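Local coordinates for protein cellulase (Uncultured bacterium, PDB 6XSO) that probably hydrolyses internal beta-1,4-glycosidic linkages in cellulose and related plant polysaccharides, as a broad-specificity GH5_4 endoglucanase, at residues Lys167-Ser172 with Asn228-Thr233; Glu308-Asn313 with Ser326-Phe331; Lys137-Asn142 with Ala199-Asn204. One frame throughout, in Å; residues are numbered along the deposited sequence. Where two conformers were deposited one is given.

Contact 1. Residues Lys167-Ser172 with Asn228-Thr233; sequences KVLFES and NLIVNT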
ATOM      1  N   LYS A 167     -11.354  -2.530 -10.951  1.00 23.79           N
ATOM      2  CA  LYS A 167      -9.950  -2.916 -10.879  1.00 21.65           C
ATOM      3  C   LYS A 167      -9.088  -1.844 -10.224  1.00 21.67           C
ATOM      4  O   LYS A 167      -7.973  -2.155  -9.783  1.00 23.39           O
ATOM      5  CB  LYS A 167      -9.410  -3.213 -12.275  1.00 23.51           C
ATOM      6  CG  LYS A 167      -9.946  -4.501 -12.886  1.00 24.88           C
ATOM      7  CD  LYS A 167      -9.444  -5.718 -12.138  1.00 25.50           C
ATOM      8  CE  LYS A 167      -9.683  -7.016 -12.938  1.00 28.28           C
ATOM      9  NZ  LYS A 167     -11.108  -7.410 -12.939  1.00 35.31           N
ATOM     10  N   VAL A 168      -9.583  -0.610 -10.104  1.00 21.35           N
ATOM     11  CA  VAL A 168      -8.837   0.481  -9.487  1.00 20.84           C
ATOM     12  C   VAL A 168      -9.336   0.674  -8.060  1.00 21.32           C
ATOM     13  O   VAL A 168     -10.528   0.931  -7.837  1.00 22.60           O
ATOM     14  CB  VAL A 168      -8.938   1.785 -10.292  1.00 21.60           C
ATOM     15  CG1 VAL A 168      -8.233   2.915  -9.542  1.00 24.13           C
ATOM     16  CG2 VAL A 168      -8.319   1.606 -11.673  1.00 24.14           C
ATOM     17  N   LEU A 169      -8.411   0.574  -7.106  1.00 20.51           N
ATOM     18  CA  LEU A 169      -8.668   0.778  -5.690  1.00 20.43           C
ATOM     19  C   LEU A 169      -7.831   1.946  -5.187  1.00 20.74           C
ATOM     20  O   LEU A 169      -6.763   2.237  -5.733  1.00 20.95           O
ATOM     21  CB  LEU A 169      -8.302  -0.464  -4.847  1.00 19.76           C
ATOM     22  CG  LEU A 169      -9.260  -1.652  -4.927  1.00 19.85           C
ATOM     23  CD1 LEU A 169      -8.965  -2.498  -6.171  1.00 23.32           C
ATOM     24  CD2 LEU A 169      -9.194  -2.521  -3.675  1.00 19.85           C
ATOM     25  N   PHE A 170      -8.324   2.631  -4.148  1.00 19.26           N
ATOM     26  CA  PHE A 170      -7.592   3.718  -3.519  1.00 20.07           C
ATOM     27  C   PHE A 170      -7.190   3.327  -2.099  1.00 20.63           C
ATOM     28  O   PHE A 170      -7.965   2.687  -1.380  1.00 20.81           O
ATOM     29  CB  PHE A 170      -8.452   4.980  -3.378  1.00 19.68           C
ATOM     30  CG  PHE A 170      -9.045   5.517  -4.662  1.00 21.99           C
ATOM     31  CD1 PHE A 170      -8.466   5.302  -5.910  1.00 21.75           C
ATOM     32  CD2 PHE A 170     -10.201   6.294  -4.596  1.00 23.17           C
ATOM     33  CE1 PHE A 170      -9.052   5.836  -7.060  1.00 23.08           C
ATOM     34  CE2 PHE A 170     -10.780   6.829  -5.735  1.00 22.85           C
ATOM     35  CZ  PHE A 170     -10.205   6.599  -6.964  1.00 22.63           C
ATOM     36  N   GLU A 171      -5.997   3.763  -1.675  1.00 19.81           N
ATOM     37  CA  GLU A 171      -5.457   3.509  -0.344  1.00 20.27           C
ATOM     38  C   GLU A 171      -5.173   4.834   0.358  1.00 20.67           C
ATOM     39  O   GLU A 171      -4.454   5.681  -0.168  1.00 20.71           O
ATOM     40  CB  GLU A 171      -4.188   2.659  -0.441  1.00 20.31           C
ATOM     41  CG  GLU A 171      -3.303   2.625   0.789  1.00 18.15           C
ATOM     42  CD  GLU A 171      -1.923   2.071   0.464  1.00 18.12           C
ATOM     43  OE1 GLU A 171      -1.820   1.277  -0.499  1.00 19.28           O
ATOM     44  OE2 GLU A 171      -0.948   2.410   1.178  1.00 18.63           O
ATOM     45  N   SER A 172      -5.702   4.965   1.572  1.00 20.40           N
ATOM     46  CA  SER A 172      -5.809   6.249   2.262  1.00 20.38           C
ATOM     47  C   SER A 172      -4.471   6.952   2.479  1.00 20.02           C
ATOM     48  O   SER A 172      -4.376   8.174   2.307  1.00 20.09           O
ATOM     49  CB  SER A 172      -6.504   6.002   3.606  1.00 20.43           C
ATOM     50  OG  SER A 172      -5.794   5.044   4.403  1.00 21.29           O
ATOM     51  N   ASN A 228     -13.831  -0.026  -4.163  1.00 22.69           N
ATOM     52  CA  ASN A 228     -13.183  -0.665  -3.029  1.00 20.08           C
ATOM     53  C   ASN A 228     -12.031   0.198  -2.552  1.00 21.45           C
ATOM     54  O   ASN A 228     -11.147   0.561  -3.336  1.00 21.01           O
ATOM     55  CB  ASN A 228     -12.791  -2.070  -3.435  1.00 22.29           C
ATOM     56  CG  ASN A 228     -14.003  -2.946  -3.578  1.00 22.53           C
ATOM     57  OD1 ASN A 228     -14.896  -2.910  -2.732  1.00 24.03           O
ATOM     58  ND2 ASN A 228     -14.069  -3.707  -4.666  1.00 24.61           N
ATOM     59  N   LEU A 229     -12.085   0.563  -1.273  1.00 21.98           N
ATOM     60  CA  LEU A 229     -11.147   1.476  -0.651  1.00 22.00           C
ATOM     61  C   LEU A 229     -10.410   0.774   0.480  1.00 20.53           C
ATOM     62  O   LEU A 229     -10.888  -0.212   1.051  1.00 21.19           O
ATOM     63  CB  LEU A 229     -11.879   2.691  -0.072  1.00 23.43           C
ATOM     64  CG  LEU A 229     -12.842   3.436  -0.991  1.00 20.92           C
ATOM     65  CD1 LEU A 229     -13.487   4.593  -0.275  1.00 22.47           C
ATOM     66  CD2 LEU A 229     -12.081   3.919  -2.199  1.00 23.12           C
ATOM     67  N   ILE A 230      -9.221   1.273   0.782  1.00 21.05           N
ATOM     68  CA  ILE A 230      -8.301   0.603   1.697  1.00 19.20           C
ATOM     69  C   ILE A 230      -7.809   1.626   2.706  1.00 19.52           C
ATOM     70  O   ILE A 230      -7.391   2.725   2.325  1.00 20.45           O
ATOM     71  CB  ILE A 230      -7.088   0.032   0.929  1.00 20.34           C
ATOM     72  CG1 ILE A 230      -7.511  -0.878  -0.216  1.00 20.15           C
ATOM     73  CG2 ILE A 230      -6.131  -0.662   1.882  1.00 21.24           C
ATOM     74  CD1 ILE A 230      -6.441  -0.967  -1.282  1.00 19.17           C
ATOM     75  N   VAL A 231      -7.868   1.272   3.996  1.00 19.69           N
ATOM     76  CA  VAL A 231      -7.336   2.113   5.066  1.00 20.02           C
ATOM     77  C   VAL A 231      -6.226   1.336   5.771  1.00 19.73           C
ATOM     78  O   VAL A 231      -6.334   0.115   5.961  1.00 19.84           O
ATOM     79  CB  VAL A 231      -8.417   2.588   6.065  1.00 20.41           C
ATOM     80  CG1 VAL A 231      -9.395   3.505   5.366  1.00 22.14           C
ATOM     81  CG2 VAL A 231      -9.127   1.427   6.713  1.00 22.81           C
ATOM     82  N   ASN A 232      -5.144   2.034   6.123  1.00 18.42           N
ATOM     83  CA  ASN A 232      -3.973   1.412   6.719  1.00 18.38           C
ATOM     84  C   ASN A 232      -3.938   1.620   8.235  1.00 19.22           C
ATOM     85  O   ASN A 232      -4.434   2.612   8.779  1.00 18.84           O
ATOM     86  CB  ASN A 232      -2.678   1.942   6.090  1.00 19.30           C
ATOM     87  CG  ASN A 232      -2.514   1.542   4.632  1.00 20.27           C
ATOM     88  OD1 ASN A 232      -3.473   1.212   3.953  1.00 19.56           O
ATOM     89  ND2 ASN A 232      -1.280   1.579   4.152  1.00 18.94           N
ATOM     90  N   THR A 233      -3.340   0.661   8.922  1.00 19.01           N
ATOM     91  CA  THR A 233      -3.123   0.831  10.346  1.00 19.37           C
ATOM     92  C   THR A 233      -2.020   1.861  10.589  1.00 19.28           C
ATOM     93  O   THR A 233      -1.245   2.202   9.682  1.00 18.64           O
ATOM     94  CB  THR A 233      -2.666  -0.492  10.943  1.00 18.12           C
ATOM     95  OG1 THR A 233      -1.510  -0.925  10.225  1.00 17.76           O
ATOM     96  CG2 THR A 233      -3.751  -1.549  10.859  1.00 18.96           C
TER
HETATM   97  O   HOH W   1     -12.477  -0.861  -6.705  1.00 22.06           O

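Contact 2. Residues Glu308-Asn313 with Ser326-Phe331; sequences EWSTSN and SLMFQF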
ATOM      1  N   GLU A 308       2.783  -4.441   1.398  1.00 17.30           N
ATOM      2  CA  GLU A 308       4.205  -4.566   1.139  1.00 16.98           C
ATOM      3  C   GLU A 308       4.709  -5.731   1.961  1.00 17.07           C
ATOM      4  O   GLU A 308       4.354  -5.858   3.134  1.00 17.81           O
ATOM      5  CB  GLU A 308       5.023  -3.352   1.604  1.00 17.63           C
ATOM      6  CG  GLU A 308       4.631  -2.034   0.970  1.00 17.15           C
ATOM      7  CD  GLU A 308       5.440  -0.862   1.473  1.00 17.90           C
ATOM      8  OE1 GLU A 308       6.488  -1.074   2.140  1.00 19.15           O
ATOM      9  OE2 GLU A 308       5.042   0.285   1.150  1.00 19.51           O
ATOM     10  N   TRP A 309       5.536  -6.579   1.344  1.00 17.50           N
ATOM     11  CA  TRP A 309       6.283  -7.562   2.112  1.00 18.55           C
ATOM     12  C   TRP A 309       7.580  -7.919   1.407  1.00 19.34           C
ATOM     13  O   TRP A 309       7.749  -7.705   0.202  1.00 18.89           O
ATOM     14  CB  TRP A 309       5.478  -8.837   2.373  1.00 18.28           C
ATOM     15  CG  TRP A 309       5.216  -9.665   1.114  1.00 17.05           C
ATOM     16  CD1 TRP A 309       4.373  -9.337   0.084  1.00 19.02           C
ATOM     17  CD2 TRP A 309       5.786 -10.938   0.773  1.00 17.91           C
ATOM     18  NE1 TRP A 309       4.388 -10.326  -0.878  1.00 17.92           N
ATOM     19  CE2 TRP A 309       5.240 -11.314  -0.478  1.00 18.06           C
ATOM     20  CE3 TRP A 309       6.702 -11.788   1.394  1.00 19.73           C
ATOM     21  CZ2 TRP A 309       5.573 -12.505  -1.106  1.00 18.08           C
ATOM     22  CZ3 TRP A 309       7.022 -12.987   0.769  1.00 18.73           C
ATOM     23  CH2 TRP A 309       6.460 -13.326  -0.466  1.00 20.05           C
ATOM     24  N   SER A 310       8.494  -8.461   2.212  1.00 19.59           N
ATOM     25  CA  SER A 310       9.770  -9.068   1.841  1.00 19.38           C
ATOM     26  C   SER A 310      10.298  -9.570   3.188  1.00 20.41           C
ATOM     27  O   SER A 310       9.505  -9.841   4.100  1.00 22.39           O
ATOM     28  CB  SER A 310      10.699  -8.112   1.123  1.00 19.85           C
ATOM     29  OG  SER A 310      11.874  -8.826   0.731  1.00 20.60           O
ATOM     30  N   THR A 311      11.609  -9.694   3.351  1.00 21.35           N
ATOM     31  CA  THR A 311      12.171 -10.018   4.654  1.00 20.71           C
ATOM     32  C   THR A 311      12.797  -8.770   5.253  1.00 22.09           C
ATOM     33  O   THR A 311      12.920  -7.731   4.601  1.00 22.56           O
ATOM     34  CB  THR A 311      13.232 -11.115   4.571  1.00 21.70           C
ATOM     35  OG1 THR A 311      14.356 -10.606   3.842  1.00 26.40           O
ATOM     36  CG2 THR A 311      12.671 -12.344   3.904  1.00 22.62           C
ATOM     37  N   SER A 312      13.230  -8.893   6.507  1.00 23.23           N
ATOM     38  CA  SER A 312      13.743  -7.741   7.233  1.00 22.24           C
ATOM     39  C   SER A 312      15.019  -7.183   6.624  1.00 25.89           C
ATOM     40  O   SER A 312      15.353  -6.024   6.877  1.00 25.73           O
ATOM     41  CB  SER A 312      14.011  -8.131   8.686  1.00 23.32           C
ATOM     42  OG  SER A 312      15.064  -9.083   8.762  1.00 24.93           O
ATOM     43  N   ASN A 313      15.733  -7.965   5.820  1.00 24.74           N
ATOM     44  CA  ASN A 313      16.972  -7.510   5.207  1.00 22.84           C
ATOM     45  C   ASN A 313      16.783  -7.024   3.769  1.00 23.78           C
ATOM     46  O   ASN A 313      17.769  -6.861   3.048  1.00 24.99           O
ATOM     47  CB  ASN A 313      18.019  -8.623   5.280  1.00 23.61           C
ATOM     48  CG  ASN A 313      18.542  -8.843   6.695  1.00 25.66           C
ATOM     49  OD1 ASN A 313      18.731  -7.897   7.474  1.00 27.77           O
ATOM     50  ND2 ASN A 313      18.780 -10.102   7.040  1.00 26.32           N
ATOM     51  N   SER A 326      17.632 -19.935  -0.330  1.00 24.16           N
ATOM     52  CA  SER A 326      16.698 -21.044  -0.177  1.00 23.95           C
ATOM     53  C   SER A 326      15.777 -20.840   1.016  1.00 22.92           C
ATOM     54  O   SER A 326      14.571 -21.094   0.921  1.00 24.19           O
ATOM     55  CB  SER A 326      17.446 -22.361  -0.032  1.00 28.58           C
ATOM     56  OG  SER A 326      16.506 -23.397   0.213  1.00 30.07           O
ATOM     57  N   LEU A 327      16.322 -20.395   2.156  1.00 22.79           N
ATOM     58  CA  LEU A 327      15.461 -20.112   3.302  1.00 22.86           C
ATOM     59  C   LEU A 327      14.447 -19.026   2.959  1.00 21.34           C
ATOM     60  O   LEU A 327      13.269 -19.112   3.339  1.00 22.02           O
ATOM     61  CB  LEU A 327      16.293 -19.683   4.507  1.00 25.75           C
ATOM     62  CG  LEU A 327      15.522 -19.601   5.820  1.00 24.96           C
ATOM     63  CD1 LEU A 327      15.132 -20.981   6.351  1.00 28.43           C
ATOM     64  CD2 LEU A 327      16.358 -18.860   6.857  1.00 27.03           C
ATOM     65  N   MET A 328      14.877 -18.010   2.201  1.00 20.18           N
ATOM     66  CA  MET A 328      13.951 -16.972   1.782  1.00 19.86           C
ATOM     67  C   MET A 328      12.837 -17.552   0.918  1.00 20.11           C
ATOM     68  O   MET A 328      11.662 -17.182   1.067  1.00 20.55           O
ATOM     69  CB  MET A 328      14.688 -15.868   1.024  1.00 22.69           C
ATOM     70  CG  MET A 328      13.758 -14.767   0.609  1.00 22.89           C
ATOM     71  SD  MET A 328      14.649 -13.466  -0.232  1.00 26.77           S
ATOM     72  CE  MET A 328      13.323 -12.292  -0.473  1.00 24.01           C
ATOM     73  N   PHE A 329      13.190 -18.440  -0.018  1.00 20.86           N
ATOM     74  CA  PHE A 329      12.188 -19.056  -0.879  1.00 20.87           C
ATOM     75  C   PHE A 329      11.233 -19.950  -0.086  1.00 22.38           C
ATOM     76  O   PHE A 329      10.044 -20.021  -0.413  1.00 22.75           O
ATOM     77  CB  PHE A 329      12.878 -19.837  -2.003  1.00 22.35           C
ATOM     78  CG  PHE A 329      13.509 -18.969  -3.089  1.00 22.21           C
ATOM     79  CD1 PHE A 329      13.493 -17.585  -3.047  1.00 23.68           C
ATOM     80  CD2 PHE A 329      14.112 -19.567  -4.171  1.00 25.89           C
ATOM     81  CE1 PHE A 329      14.076 -16.830  -4.078  1.00 24.51           C
ATOM     82  CE2 PHE A 329      14.680 -18.816  -5.188  1.00 26.22           C
ATOM     83  CZ  PHE A 329      14.671 -17.474  -5.143  1.00 25.48           C
ATOM     84  N   GLN A 330      11.732 -20.652   0.936  0.53 22.42           N
ATOM     85  CA  GLN A 330      10.839 -21.439   1.785  0.53 20.96           C
ATOM     86  C   GLN A 330       9.904 -20.529   2.566  0.53 23.24           C
ATOM     87  O   GLN A 330       8.734 -20.868   2.789  0.53 21.81           O
ATOM     88  CB  GLN A 330      11.656 -22.312   2.736  0.53 23.03           C
ATOM     89  CG  GLN A 330      12.592 -23.261   2.024  0.53 24.38           C
ATOM     90  CD  GLN A 330      13.622 -23.863   2.961  0.53 23.73           C
ATOM     91  OE1 GLN A 330      13.280 -24.394   4.023  0.53 28.06           O
ATOM     92  NE2 GLN A 330      14.894 -23.775   2.582  0.53 30.66           N
ATOM     93  N   PHE A 331      10.409 -19.366   2.982  1.00 21.60           N
ATOM     94  CA  PHE A 331       9.573 -18.369   3.639  1.00 20.82           C
ATOM     95  C   PHE A 331       8.488 -17.875   2.688  1.00 18.63           C
ATOM     96  O   PHE A 331       7.308 -17.791   3.060  1.00 20.44           O
ATOM     97  CB  PHE A 331      10.458 -17.208   4.143  1.00 19.55           C
ATOM     98  CG  PHE A 331       9.711 -15.916   4.360  1.00 20.37           C
ATOM     99  CD1 PHE A 331       8.849 -15.783   5.429  1.00 20.23           C
ATOM    100  CD2 PHE A 331       9.872 -14.852   3.495  1.00 21.81           C
ATOM    101  CE1 PHE A 331       8.150 -14.611   5.636  1.00 18.75           C
ATOM    102  CE2 PHE A 331       9.167 -13.680   3.682  1.00 21.98           C
ATOM    103  CZ  PHE A 331       8.317 -13.557   4.761  1.00 18.95           C
TER

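Contact 3. Residues Lys137-Asn142 with Ala199-Asn204; sequences KADEAN and ATSAYN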
ATOM      1  N   LYS A 137       0.699  13.242   9.654  1.00 22.60           N
ATOM      2  CA  LYS A 137       1.193  12.568  10.847  1.00 21.42           C
ATOM      3  C   LYS A 137       0.045  12.069  11.713  1.00 23.60           C
ATOM      4  O   LYS A 137      -1.022  12.692  11.787  1.00 22.84           O
ATOM      5  CB  LYS A 137       2.072  13.493  11.691  1.00 23.33           C
ATOM      6  CG  LYS A 137       3.274  14.048  10.940  1.00 22.78           C
ATOM      7  CD  LYS A 137       4.275  14.636  11.915  1.00 24.12           C
ATOM      8  CE  LYS A 137       5.525  15.167  11.258  1.00 26.24           C
ATOM      9  NZ  LYS A 137       6.257  14.111  10.516  1.00 25.42           N
ATOM     10  N   ALA A 138       0.297  10.947  12.394  1.00 19.81           N
ATOM     11  CA  ALA A 138      -0.654  10.363  13.339  1.00 19.57           C
ATOM     12  C   ALA A 138      -0.540  11.135  14.645  1.00 23.72           C
ATOM     13  O   ALA A 138       0.080  10.704  15.622  1.00 22.32           O
ATOM     14  CB  ALA A 138      -0.383   8.874  13.524  1.00 20.50           C
ATOM     15  N   ASP A 139      -1.131  12.324  14.624  1.00 22.65           N
ATOM     16  CA  ASP A 139      -1.084  13.287  15.714  1.00 22.79           C
ATOM     17  C   ASP A 139      -2.358  14.092  15.538  1.00 22.86           C
ATOM     18  O   ASP A 139      -2.605  14.580  14.431  1.00 23.11           O
ATOM     19  CB  ASP A 139       0.141  14.175  15.587  1.00 25.39           C
ATOM     20  CG  ASP A 139       0.204  15.237  16.665  1.00 24.43           C
ATOM     21  OD1 ASP A 139      -0.575  16.225  16.613  1.00 25.04           O
ATOM     22  OD2 ASP A 139       1.012  15.087  17.608  1.00 25.37           O
ATOM     23  N   GLU A 140      -3.209  14.147  16.569  1.00 20.00           N
ATOM     24  CA  GLU A 140      -4.538  14.717  16.368  1.00 20.49           C
ATOM     25  C   GLU A 140      -4.474  16.208  16.041  1.00 21.83           C
ATOM     26  O   GLU A 140      -5.339  16.725  15.334  1.00 23.72           O
ATOM     27  CB  GLU A 140      -5.447  14.448  17.575  1.00 21.46           C
ATOM     28  CG  GLU A 140      -6.910  14.708  17.255  1.00 23.65           C
ATOM     29  CD  GLU A 140      -7.843  14.245  18.340  1.00 24.68           C
ATOM     30  OE1 GLU A 140      -7.370  13.570  19.271  1.00 23.50           O
ATOM     31  OE2 GLU A 140      -9.040  14.601  18.234  1.00 26.44           O
ATOM     32  N   ALA A 141      -3.466  16.924  16.543  1.00 22.62           N
ATOM     33  CA  ALA A 141      -3.311  18.321  16.138  1.00 21.93           C
ATOM     34  C   ALA A 141      -2.942  18.428  14.652  1.00 22.75           C
ATOM     35  O   ALA A 141      -3.433  19.301  13.934  1.00 25.61           O
ATOM     36  CB  ALA A 141      -2.289  19.037  17.027  1.00 26.66           C
ATOM     37  N   ASN A 142      -2.076  17.536  14.176  1.00 23.87           N
ATOM     38  CA  ASN A 142      -1.768  17.507  12.751  1.00 24.38           C
ATOM     39  C   ASN A 142      -3.014  17.189  11.935  1.00 23.12           C
ATOM     40  O   ASN A 142      -3.278  17.838  10.908  1.00 24.58           O
ATOM     41  CB  ASN A 142      -0.683  16.445  12.522  1.00 20.78           C
ATOM     42  CG  ASN A 142      -0.300  16.277  11.052  1.00 23.61           C
ATOM     43  OD1 ASN A 142      -1.019  15.644  10.284  1.00 23.19           O
ATOM     44  ND2 ASN A 142       0.848  16.829  10.664  1.00 24.47           N
ATOM     45  N   ALA A 199      -0.031   8.290  22.270  1.00 20.28           N
ATOM     46  CA  ALA A 199      -0.661   7.118  21.660  1.00 21.52           C
ATOM     47  C   ALA A 199      -2.131   7.376  21.363  1.00 20.25           C
ATOM     48  O   ALA A 199      -2.619   7.079  20.261  1.00 20.92           O
ATOM     49  CB  ALA A 199      -0.512   5.894  22.565  1.00 21.38           C
ATOM     50  N   THR A 200      -2.857   7.926  22.339  1.00 21.18           N
ATOM     51  CA  THR A 200      -4.278   8.201  22.156  1.00 20.63           C
ATOM     52  C   THR A 200      -4.493   9.206  21.035  1.00 22.05           C
ATOM     53  O   THR A 200      -5.425   9.063  20.231  1.00 22.26           O
ATOM     54  CB  THR A 200      -4.866   8.693  23.485  1.00 22.42           C
ATOM     55  OG1 THR A 200      -4.772   7.648  24.462  1.00 23.82           O
ATOM     56  CG2 THR A 200      -6.315   9.114  23.319  1.00 24.07           C
ATOM     57  N   SER A 201      -3.629  10.225  20.963  1.00 20.66           N
ATOM     58  CA  SER A 201      -3.707  11.213  19.893  1.00 20.60           C
ATOM     59  C   SER A 201      -3.494  10.556  18.543  1.00 20.01           C
ATOM     60  O   SER A 201      -4.182  10.875  17.562  1.00 21.34           O
ATOM     61  CB  SER A 201      -2.636  12.284  20.130  1.00 22.45           C
ATOM     62  OG  SER A 201      -2.741  13.357  19.209  1.00 21.82           O
ATOM     63  N   ALA A 202      -2.549   9.620  18.493  1.00 20.87           N
ATOM     64  CA  ALA A 202      -2.157   8.995  17.236  1.00 20.55           C
ATOM     65  C   ALA A 202      -3.282   8.158  16.656  1.00 19.06           C
ATOM     66  O   ALA A 202      -3.574   8.254  15.459  1.00 20.32           O
ATOM     67  CB  ALA A 202      -0.920   8.145  17.487  1.00 18.97           C
ATOM     68  N   TYR A 203      -3.949   7.357  17.489  1.00 21.03           N
ATOM     69  CA  TYR A 203      -5.045   6.538  16.966  1.00 21.74           C
ATOM     70  C   TYR A 203      -6.259   7.385  16.617  1.00 21.39           C
ATOM     71  O   TYR A 203      -6.949   7.095  15.635  1.00 21.92           O
ATOM     72  CB  TYR A 203      -5.352   5.369  17.907  1.00 21.46           C
ATOM     73  CG  TYR A 203      -4.142   4.477  18.092  1.00 20.53           C
ATOM     74  CD1 TYR A 203      -3.519   3.866  17.008  1.00 21.08           C
ATOM     75  CD2 TYR A 203      -3.610   4.248  19.335  1.00 21.11           C
ATOM     76  CE1 TYR A 203      -2.405   3.074  17.177  1.00 19.57           C
ATOM     77  CE2 TYR A 203      -2.495   3.450  19.506  1.00 20.00           C
ATOM     78  CZ  TYR A 203      -1.886   2.868  18.420  1.00 19.18           C
ATOM     79  OH  TYR A 203      -0.764   2.083  18.570  1.00 21.74           O
ATOM     80  N   ASN A 204      -6.520   8.462  17.366  1.00 20.76           N
ATOM     81  CA  ASN A 204      -7.565   9.388  16.942  1.00 20.61           C
ATOM     82  C   ASN A 204      -7.252   9.975  15.565  1.00 20.88           C
ATOM     83  O   ASN A 204      -8.157  10.156  14.736  1.00 21.61           O
ATOM     84  CB  ASN A 204      -7.705  10.527  17.950  1.00 20.88           C
ATOM     85  CG  ASN A 204      -8.456  10.119  19.209  1.00 23.27           C
ATOM     86  OD1 ASN A 204      -8.955   8.996  19.335  1.00 27.25           O
ATOM     87  ND2 ASN A 204      -8.528  11.040  20.169  1.00 22.04           N
TER

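Contact 1. Residues Lys167-Ser172 with Asn228-Thr233
F170 O accepts a hydrogen bond from I230 N at 2.9 Å, and S172 N donates to I230 O at the same length. Together with the bridges F170–L229 and E171–I230, these bonds set a parallel register between strand segments whose axes lie at 25°. One step earlier, V168 O and N228 N are joined through water 1, which donates to the carbonyl and accepts from the amide. Here L169 turns its CD2 against N228 CB at 3.6 Å. F170 and L229 share one face of the sheet and lie side by side, with F170 CD2 3.9 Å from L229 CD2; F213, V217 and R218 of helix 196-219 pack over them.

The opposite face carries E171 and I230. With CG anti to the backbone N (chi1 164°) and an extended chain beyond, E171 crosses N232 at about a right angle. N232 ND2 donates to E171 OE2 at 3.1 Å, from 54° above the carboxylate plane. The same oxygen forms a salt bridge with R80 and accepts from N120, while N232 ND2 also donates to N174 O.

Strands 168-171 and 229-232 are the fourth and fifth of the eight-stranded TIM barrel. Three donors, from N232, R80 and N120, converge on the one buried oxygen, E171 OE2, and would probably fix the rotation of its carboxylate.

Contact 2. Residues Glu308-Asn313 with Ser326-Phe331
F331 meets W309 at the rim of the indole's six-membered ring, with F331 CE2 in the indole plane and 3.7 Å from W309 CZ3. The pair is oblique, its planes 63° apart and its ring centroids 5.9 Å from each other. The two side chains run past each other in opposing senses: F331 CG, anti to the backbone N (chi1 158°), is directed from the helix toward the barrel wall, and W309 points toward the helix from the end of its strand. T311 passes F331 in the same antiparallel sense and sets CG2 3.8 Å from F331 CE2.

This is the seventh beta-alpha step of the TIM barrel, in which strand 304-309 runs out into a loop and the chain returns through helix 325-341. One helical turn beyond F331, F335 stacks on W309, while Y348 of the eighth strand meets that indole edge-to-face.

M328, extended along its whole length, brings CE to 3.9 Å from S310 OG, a hydroxyl that hydrogen-bonds to Y348 OH. T311 OG1 is likewise engaged by D320. S310 O, buried 3.9 Å from F331 CE2, has no hydrogen-bonding partner in the model.

Contact 3. Residues Lys137-Asn142 with Ala199-Asn204
E140 binds the facing helix through both its backbone and its side chain. Its N donates to S201 OG at 2.8 Å in a nearly straight bond (168° at the hydrogen); S201 OG, anti to its own backbone N (chi1 -174°), is thereby placed in front of the E140 N-H. E140 OE1 in turn accepts from N204 ND2 at 2.9 Å. OE1 lies in the amide plane of N204, whereas ND2 approaches from 41° above the carboxylate plane; the two planes are almost perpendicular.

An alanine at E140 would probably leave N204 ND2 without this acceptor and free the amide to turn, although the backbone bond to S201 could persist.

Beside this pair, D139 is the N-cap of helix 140-161: its OD1 takes N142 N at 3.1 Å and, weakly, A141 N. Deeper in, the turn leading into helix 140-161 approaches helix 196-219 at two alanines, A138 CB lying 4.1 Å from A202 CB. A138 centres an inverse gamma turn, and its O receives a CA-H...O contact from A202 CA at 3.2 Å.

The first three N-H groups of helix 140-161 thus all meet side-chain oxygens, that of A141 only weakly, and the oxygen met by E140 comes from helix 196-219. These polar bonds lie among partly or fully exposed residues, while the A138-A202 pair is buried.

How the contacts relate
From the N terminus, contact 3 opens first, at 137-142, and contact 1 opens next, at 167-172, before 199-204 closes contact 3 and 228-233 closes contact 1. Their segments alternate, so the two loops, 56 and 55 residues long, cross. The chain runs helix 140-161, strand 168-171, helix 196-219, strand 229-232: contact 3 joins the N-terminal end of helix 140-161, with the turn before it, to helix 196-219 outside the barrel, and contact 1 pairs the strands of the wall. Contact 2 follows in series, closing a 12-residue loop from the end of strand 304-309 and the residues just after it to helix 325-341. It reaches the same sheet as contact 1; its centre is 32 Å from that of contact 3.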